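Local coordinates for protein peptidase S15/CocE/NonD (Thaumarchaeota archaeon SCGC AB-539-E09, PDB 4PF1) that is an aminopeptidase of the S15 serine peptidase family, probably cleaving residues from the N-terminal end of peptides with an alpha/beta-hydrolase catalytic domain, at residues A490-S495 and Y555-P560; D500-V505 and A530-G535; V504-D509 and Q575-W580. All blocks are in the same frame, centred on the assembly; numbering follows the deposited sequence.

Contact 1: A490-S495 and Y555-P560; sequences ARLFAS and YRIPLP
Ala490 to Leu492 run antiparallel to Tyr555 to Ile557, the strand directions 152° apart, with Ala490-Ile557 and Leu492-Tyr555 as hydrogen-bonded pairs around the non-hydrogen-bonded pair Arg491-Arg556. The bonds from Ala490 N to Ile557 O (2.8 Å) and from Ile557 N to Ala490 O (2.9 Å) are both nearly straight. At the other pair Tyr555 N reaches Leu492 O at 2.7 Å. Ala490, Leu492, Tyr555 and Ile557 share one buried face. Alanine, leucine and isoleucine suit it through apolar packing: Ala490 CB sits 4.0 Å from Ile557 CB, and Leu492 CD2 lies 4.1 Å from Ile557 CD1. This face belongs to the beta-sandwich-like C-terminal domain of S15 peptidases and packs on strands 502-510 and 525-534 of a second sheet. Tyr555 fits as a flat ring: CG stands beside its backbone N (chi1 -61°), and the ring edge at CD1 lies 3.5 Å from Leu492 O. A water gives a hydrogen to Ala494 O at 2.9 Å and lies 2.7 Å from Tyr555 OH, so the buried hydroxyl gains a polar partner. On the other face the long, charged side chains of Arg491 and Arg556 emerge, and Arg491 makes salt bridges to Glu621 and Asp405.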
# COMPACT_ATOMS: atom_id res chain seq x y z
N ALA A 490 10.11 10.09 -37.64
CA ALA A 490 11.52 9.76 -37.53
C ALA A 490 12.10 9.53 -38.92
O ALA A 490 11.65 8.63 -39.64
CB ALA A 490 11.71 8.53 -36.66
N ARG A 491 13.06 10.38 -39.31
CA ARG A 491 13.78 10.22 -40.57
C ARG A 491 15.08 9.56 -40.21
O ARG A 491 16.03 10.23 -39.79
CB ARG A 491 13.96 11.57 -41.28
CG ARG A 491 14.44 11.43 -42.72
CD ARG A 491 14.56 12.77 -43.42
NE ARG A 491 15.72 13.53 -42.96
CZ ARG A 491 15.65 14.65 -42.25
NH1 ARG A 491 14.47 15.17 -41.92
NH2 ARG A 491 16.76 15.27 -41.87
N LEU A 492 15.08 8.22 -40.22
CA LEU A 492 16.22 7.44 -39.76
C LEU A 492 17.07 6.92 -40.91
O LEU A 492 16.57 6.23 -41.79
CB LEU A 492 15.71 6.26 -38.90
CG LEU A 492 16.78 5.30 -38.36
CD1 LEU A 492 17.48 5.88 -37.13
CD2 LEU A 492 16.17 3.95 -38.04
N PHE A 493 18.36 7.26 -40.88
CA PHE A 493 19.35 6.75 -41.82
C PHE A 493 20.19 5.74 -41.07
O PHE A 493 20.95 6.12 -40.17
CB PHE A 493 20.21 7.89 -42.40
CG PHE A 493 19.48 8.82 -43.34
CD1 PHE A 493 19.41 8.55 -44.70
CD2 PHE A 493 18.86 9.97 -42.87
CE1 PHE A 493 18.75 9.42 -45.57
CE2 PHE A 493 18.17 10.83 -43.73
CZ PHE A 493 18.13 10.55 -45.08
N ALA A 494 19.97 4.45 -41.34
CA ALA A 494 20.64 3.41 -40.58
C ALA A 494 21.16 2.27 -41.46
O ALA A 494 20.58 1.95 -42.50
CB ALA A 494 19.70 2.85 -39.53
N SER A 495 22.26 1.64 -41.01
CA SER A 495 22.85 0.48 -41.66
C SER A 495 22.93 -0.69 -40.69
O SER A 495 23.09 -0.47 -39.48
CB SER A 495 24.23 0.81 -42.21
OG SER A 495 25.19 1.00 -41.18
N TYR A 555 14.74 5.30 -43.60
CA TYR A 555 13.48 4.81 -43.04
C TYR A 555 12.59 5.99 -42.66
O TYR A 555 13.08 6.97 -42.10
CB TYR A 555 13.73 3.94 -41.80
CG TYR A 555 14.56 2.70 -42.06
CD1 TYR A 555 15.95 2.76 -42.04
CD2 TYR A 555 13.95 1.47 -42.29
CE1 TYR A 555 16.72 1.62 -42.28
CE2 TYR A 555 14.71 0.33 -42.51
CZ TYR A 555 16.10 0.41 -42.52
OH TYR A 555 16.85 -0.71 -42.75
N ARG A 556 11.30 5.89 -42.95
CA ARG A 556 10.32 6.89 -42.55
C ARG A 556 9.44 6.25 -41.49
O ARG A 556 8.71 5.30 -41.80
CB ARG A 556 9.50 7.40 -43.75
CG ARG A 556 8.94 8.81 -43.53
CD ARG A 556 7.93 9.18 -44.60
NE ARG A 556 6.55 9.07 -44.11
CZ ARG A 556 5.80 10.10 -43.72
NH1 ARG A 556 6.28 11.33 -43.79
NH2 ARG A 556 4.57 9.90 -43.28
N ILE A 557 9.59 6.68 -40.23
CA ILE A 557 8.84 6.08 -39.12
C ILE A 557 7.93 7.13 -38.46
O ILE A 557 8.38 7.87 -37.57
CB ILE A 557 9.78 5.36 -38.09
CG1 ILE A 557 10.82 4.45 -38.78
CG2 ILE A 557 8.96 4.56 -37.06
CD1 ILE A 557 12.09 4.17 -37.95
N PRO A 558 6.64 7.21 -38.87
CA PRO A 558 5.71 8.13 -38.19
C PRO A 558 5.47 7.63 -36.77
O PRO A 558 5.36 6.42 -36.56
CB PRO A 558 4.44 8.07 -39.05
CG PRO A 558 4.81 7.27 -40.29
CD PRO A 558 5.95 6.39 -39.89
N LEU A 559 5.47 8.54 -35.80
CA LEU A 559 5.35 8.16 -34.39
C LEU A 559 4.00 8.61 -33.80
O LEU A 559 3.37 9.51 -34.35
CB LEU A 559 6.52 8.75 -33.59
CG LEU A 559 7.92 8.22 -33.96
CD1 LEU A 559 9.00 9.17 -33.50
CD2 LEU A 559 8.15 6.82 -33.40
N PRO A 560 3.53 7.98 -32.68
CA PRO A 560 2.23 8.38 -32.10
C PRO A 560 2.11 9.89 -31.84
O PRO A 560 3.12 10.56 -31.61
CB PRO A 560 2.18 7.60 -30.79
CG PRO A 560 3.01 6.40 -31.04
CD PRO A 560 4.13 6.85 -31.93
O HOH W 1 19.51 -0.69 -42.70

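Contact 2: D500-V505 and A530-G535; sequences DADWVV and ADIFRG
Asp502 OD1 accepts a hydrogen bond from Arg534 NE at 2.9 Å and a second from Asn587. OD2 of the same carboxylate takes Arg534 NH2 at 2.8 Å, so the guanidinium presents NE and NH2 side-on to the syn lone pairs of both oxygens, while its NH1 pairs with Asp585. The carboxylate and guanidinium planes lie only 4° apart, and the double bond fixes the rotation of both groups. A bend in the arginine chain (chi3 -83°) turns NE back toward the aspartate. An alanine in place of Arg534 would probably leave the buried carboxylate of Asp502 without this counter-charge and freer to turn. Beside the ion pair, on the same face, Val504 CG2 packs against Ile532 CD1 at 3.7 Å, a fit for branched apolar residues. The backbones pair antiparallel: Trp503 and Phe533 exchange bonds of 2.9 Å from Trp503 N to Phe533 O and from Phe533 N to Trp503 O. Just beyond the strand ends, Gly535 N bonds to Ala501 O at 2.7 Å, where a side chain would collide with that oxygen. Strand 525-534 forms one border of a four-stranded antiparallel sheet in this chain; Trp503, Val505 and Phe533 face strands 489-496 and 553-558.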
# COMPACT_ATOMS: atom_id res chain seq x y z
N ASP A 500 18.00 -8.16 -42.37
CA ASP A 500 16.71 -7.72 -41.82
C ASP A 500 16.96 -7.04 -40.47
O ASP A 500 18.00 -7.28 -39.85
CB ASP A 500 15.70 -8.88 -41.70
CG ASP A 500 14.23 -8.46 -41.70
OD1 ASP A 500 13.96 -7.25 -41.48
OD2 ASP A 500 13.36 -9.33 -41.90
N ALA A 501 16.04 -6.15 -40.04
CA ALA A 501 16.17 -5.41 -38.78
C ALA A 501 14.89 -4.74 -38.37
O ALA A 501 14.12 -4.31 -39.22
CB ALA A 501 17.27 -4.35 -38.89
N ASP A 502 14.68 -4.61 -37.06
CA ASP A 502 13.60 -3.84 -36.46
C ASP A 502 14.20 -2.56 -35.92
O ASP A 502 15.31 -2.59 -35.39
CB ASP A 502 12.91 -4.62 -35.33
CG ASP A 502 11.86 -5.62 -35.79
OD1 ASP A 502 11.51 -5.60 -36.98
OD2 ASP A 502 11.42 -6.42 -34.95
N TRP A 503 13.50 -1.43 -36.09
CA TRP A 503 14.01 -0.16 -35.58
C TRP A 503 12.97 0.48 -34.68
O TRP A 503 11.87 0.82 -35.14
CB TRP A 503 14.44 0.78 -36.72
CG TRP A 503 15.49 0.21 -37.64
CD1 TRP A 503 15.28 -0.36 -38.86
CD2 TRP A 503 16.90 0.12 -37.39
NE1 TRP A 503 16.48 -0.77 -39.40
CE2 TRP A 503 17.49 -0.49 -38.52
CE3 TRP A 503 17.73 0.54 -36.33
CZ2 TRP A 503 18.87 -0.71 -38.62
CZ3 TRP A 503 19.10 0.32 -36.44
CH2 TRP A 503 19.65 -0.31 -37.56
N VAL A 504 13.28 0.57 -33.38
CA VAL A 504 12.42 1.18 -32.37
C VAL A 504 12.89 2.62 -32.14
O VAL A 504 14.07 2.83 -31.84
CB VAL A 504 12.42 0.37 -31.04
CG1 VAL A 504 11.51 1.00 -29.99
CG2 VAL A 504 12.05 -1.09 -31.27
N VAL A 505 11.99 3.59 -32.29
CA VAL A 505 12.31 5.00 -32.06
C VAL A 505 11.43 5.50 -30.92
O VAL A 505 10.21 5.37 -30.98
CB VAL A 505 12.17 5.88 -33.34
CG1 VAL A 505 12.50 7.35 -33.03
CG2 VAL A 505 13.07 5.37 -34.47
N ALA A 530 6.44 6.67 -29.00
CA ALA A 530 7.37 5.65 -29.46
C ALA A 530 6.70 4.63 -30.36
O ALA A 530 5.54 4.28 -30.14
CB ALA A 530 7.99 4.94 -28.26
N ASP A 531 7.44 4.13 -31.36
CA ASP A 531 6.94 3.08 -32.24
C ASP A 531 8.08 2.26 -32.84
O ASP A 531 9.26 2.56 -32.61
CB ASP A 531 6.00 3.62 -33.34
CG ASP A 531 4.75 2.77 -33.48
OD1 ASP A 531 4.85 1.53 -33.35
OD2 ASP A 531 3.66 3.35 -33.68
N ILE A 532 7.73 1.20 -33.56
CA ILE A 532 8.66 0.24 -34.15
C ILE A 532 8.38 0.07 -35.65
O ILE A 532 7.22 0.13 -36.08
CB ILE A 532 8.58 -1.12 -33.38
CG1 ILE A 532 9.56 -2.19 -33.94
CG2 ILE A 532 7.13 -1.65 -33.30
CD1 ILE A 532 9.75 -3.45 -33.05
N PHE A 533 9.44 -0.16 -36.44
CA PHE A 533 9.32 -0.40 -37.86
C PHE A 533 10.05 -1.70 -38.22
O PHE A 533 11.23 -1.84 -37.90
CB PHE A 533 9.89 0.79 -38.67
CG PHE A 533 9.56 0.78 -40.14
CD1 PHE A 533 10.19 -0.10 -41.01
CD2 PHE A 533 8.66 1.70 -40.67
CE1 PHE A 533 9.87 -0.12 -42.38
CE2 PHE A 533 8.36 1.70 -42.04
CZ PHE A 533 8.97 0.79 -42.88
N ARG A 534 9.36 -2.63 -38.90
CA ARG A 534 9.99 -3.87 -39.36
C ARG A 534 10.65 -3.59 -40.71
O ARG A 534 9.97 -3.36 -41.71
CB ARG A 534 8.98 -5.03 -39.43
CG ARG A 534 9.63 -6.39 -39.66
CD ARG A 534 8.96 -7.48 -38.86
NE ARG A 534 9.46 -7.54 -37.48
CZ ARG A 534 9.01 -8.38 -36.56
NH1 ARG A 534 8.03 -9.24 -36.85
NH2 ARG A 534 9.51 -8.38 -35.33
N GLY A 535 11.99 -3.55 -40.69
CA GLY A 535 12.86 -3.19 -41.80
C GLY A 535 12.63 -3.86 -43.14
O GLY A 535 12.94 -3.26 -44.18

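Contact 3: V504-D509 and Q575-W580; sequences VVKIID and QVQSSW
Gln575 meets Lys506 in a hydrogen-bonded antiparallel pair, its O accepting Lys506 N at 2.9 Å. Its side chain runs extended beyond CG, and OE1 takes a longer bond from Lys506 NZ, at 3.3 Å, besides one from Thr464. Ile508 CD1 lies against the amide, 3.7 Å from Gln575 CD. Val576 follows in the non-hydrogen-bonded position opposite Val505; their CG2 atoms are 4.2 Å apart, and beta-branched residues suit the extended backbone and buried face. Gln577 forms the next hydrogen-bonded pair, with Val504, its O receiving Val504 N at 2.9 Å. Its CG stands between the backbone N and carbonyl carbon (chi1 54°), which sets CG against Val504 CB. OE1 then accepts Lys506 NZ at 2.7 Å, the ammonium standing well above the amide carbonyl plane. The buried lysine is thus met by three neutral oxygens, Gln461 OE1 being the third, which would probably stabilise its charge. The chain turns away at Ser578, and Ser579 O takes a bond from Gln577 NE2, holding the amide's orientation. Trp580 returns toward the first segment: its six-membered ring receives Val504 CG1 over its centre, 3.5 Å from the centroid, a CH-pi contact in which a broad indole covers a methyl. Strands 502-510 and 571-577 are the two inner strands of a four-stranded antiparallel sheet, consistent with the jelly-roll-like C-terminal domain of S15 peptidases.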
# COMPACT_ATOMS: atom_id res chain seq x y z
N VAL A 504 13.28 0.57 -33.38
CA VAL A 504 12.42 1.18 -32.37
C VAL A 504 12.89 2.62 -32.14
O VAL A 504 14.07 2.83 -31.84
CB VAL A 504 12.42 0.37 -31.04
CG1 VAL A 504 11.51 1.00 -29.99
CG2 VAL A 504 12.05 -1.09 -31.27
N VAL A 505 11.99 3.59 -32.29
CA VAL A 505 12.31 5.00 -32.06
C VAL A 505 11.43 5.50 -30.92
O VAL A 505 10.21 5.37 -30.98
CB VAL A 505 12.17 5.88 -33.34
CG1 VAL A 505 12.50 7.35 -33.03
CG2 VAL A 505 13.07 5.37 -34.47
N LYS A 506 12.06 6.06 -29.86
CA LYS A 506 11.32 6.59 -28.70
C LYS A 506 11.58 8.07 -28.50
O LYS A 506 12.74 8.50 -28.53
CB LYS A 506 11.72 5.86 -27.41
CG LYS A 506 11.72 4.35 -27.45
CD LYS A 506 12.14 3.84 -26.09
CE LYS A 506 12.66 2.44 -26.12
NZ LYS A 506 13.48 2.14 -24.92
N ILE A 507 10.52 8.85 -28.23
CA ILE A 507 10.63 10.26 -27.85
C ILE A 507 10.36 10.31 -26.35
O ILE A 507 9.37 9.75 -25.89
CB ILE A 507 9.71 11.22 -28.66
CG1 ILE A 507 10.20 11.35 -30.11
CG2 ILE A 507 9.59 12.61 -27.98
CD1 ILE A 507 9.22 11.94 -31.03
N ILE A 508 11.26 10.94 -25.59
CA ILE A 508 11.16 10.96 -24.14
C ILE A 508 11.27 12.38 -23.59
O ILE A 508 12.06 13.19 -24.09
CB ILE A 508 12.28 10.02 -23.57
CG1 ILE A 508 11.93 8.53 -23.76
CG2 ILE A 508 12.63 10.33 -22.11
CD1 ILE A 508 13.10 7.68 -24.24
N ASP A 509 10.50 12.66 -22.52
CA ASP A 509 10.62 13.88 -21.76
C ASP A 509 11.41 13.54 -20.50
O ASP A 509 10.90 12.80 -19.65
CB ASP A 509 9.23 14.48 -21.42
CG ASP A 509 9.28 15.77 -20.60
OD1 ASP A 509 10.16 15.89 -19.72
OD2 ASP A 509 8.40 16.63 -20.80
N GLN A 575 15.66 7.70 -27.99
CA GLN A 575 16.27 6.38 -27.77
C GLN A 575 15.99 5.49 -28.97
O GLN A 575 14.87 5.48 -29.48
CB GLN A 575 15.76 5.74 -26.47
CG GLN A 575 16.47 6.26 -25.21
CD GLN A 575 16.06 5.54 -23.94
OE1 GLN A 575 15.66 4.38 -23.94
NE2 GLN A 575 16.21 6.22 -22.81
N VAL A 576 17.03 4.81 -29.49
CA VAL A 576 16.91 3.89 -30.63
C VAL A 576 17.44 2.49 -30.24
O VAL A 576 18.54 2.37 -29.69
CB VAL A 576 17.59 4.44 -31.92
CG1 VAL A 576 17.78 3.35 -32.98
CG2 VAL A 576 16.78 5.60 -32.50
N GLN A 577 16.64 1.45 -30.51
CA GLN A 577 16.98 0.06 -30.22
C GLN A 577 16.45 -0.86 -31.34
O GLN A 577 15.76 -0.37 -32.24
CB GLN A 577 16.46 -0.37 -28.83
CG GLN A 577 14.97 -0.15 -28.61
CD GLN A 577 14.59 -0.35 -27.17
OE1 GLN A 577 15.07 0.35 -26.27
NE2 GLN A 577 13.69 -1.29 -26.92
N SER A 578 16.80 -2.17 -31.31
CA SER A 578 16.43 -3.10 -32.38
C SER A 578 15.50 -4.26 -31.93
O SER A 578 15.26 -5.19 -32.71
CB SER A 578 17.68 -3.67 -33.04
OG SER A 578 18.30 -2.70 -33.86
N SER A 579 14.96 -4.18 -30.71
CA SER A 579 14.02 -5.17 -30.17
C SER A 579 13.16 -4.54 -29.07
O SER A 579 13.58 -3.57 -28.43
CB SER A 579 14.76 -6.40 -29.64
OG SER A 579 15.78 -6.07 -28.72
N TRP A 580 11.94 -5.07 -28.90
CA TRP A 580 10.91 -4.61 -27.95
C TRP A 580 10.13 -5.86 -27.53
O TRP A 580 8.99 -6.06 -27.95
CB TRP A 580 10.00 -3.58 -28.66
CG TRP A 580 9.84 -2.26 -27.98
CD1 TRP A 580 10.38 -1.85 -26.79
CD2 TRP A 580 9.04 -1.16 -28.44
NE1 TRP A 580 9.98 -0.57 -26.49
CE2 TRP A 580 9.15 -0.13 -27.49
CE3 TRP A 580 8.24 -0.95 -29.58
CZ2 TRP A 580 8.49 1.10 -27.64
CZ3 TRP A 580 7.60 0.26 -29.74
CH2 TRP A 580 7.72 1.27 -28.77

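All three contacts lie within the C-terminal non-catalytic domain and are largely buried, though contact 1 has an exposed arginine on its outer face. Contacts 2 and 3 share strand 502-510, which is paired with 525-534 along one side and 571-577 along the other; contact 1 belongs to a different sheet that packs against it. The interface between the sheets is largely apolar and aromatic: Ile557 and Ala490 meet Val505, Leu559 meets Ile507, and the rings of Tyr555 and Trp503 come together. The opposite face of strand 502-510 carries most of the charged chemistry described here, an ion pair in contact 2 and a lysine among glutamines in contact 3, and Trp580 of contact 3 touches Ala530 of contact 2.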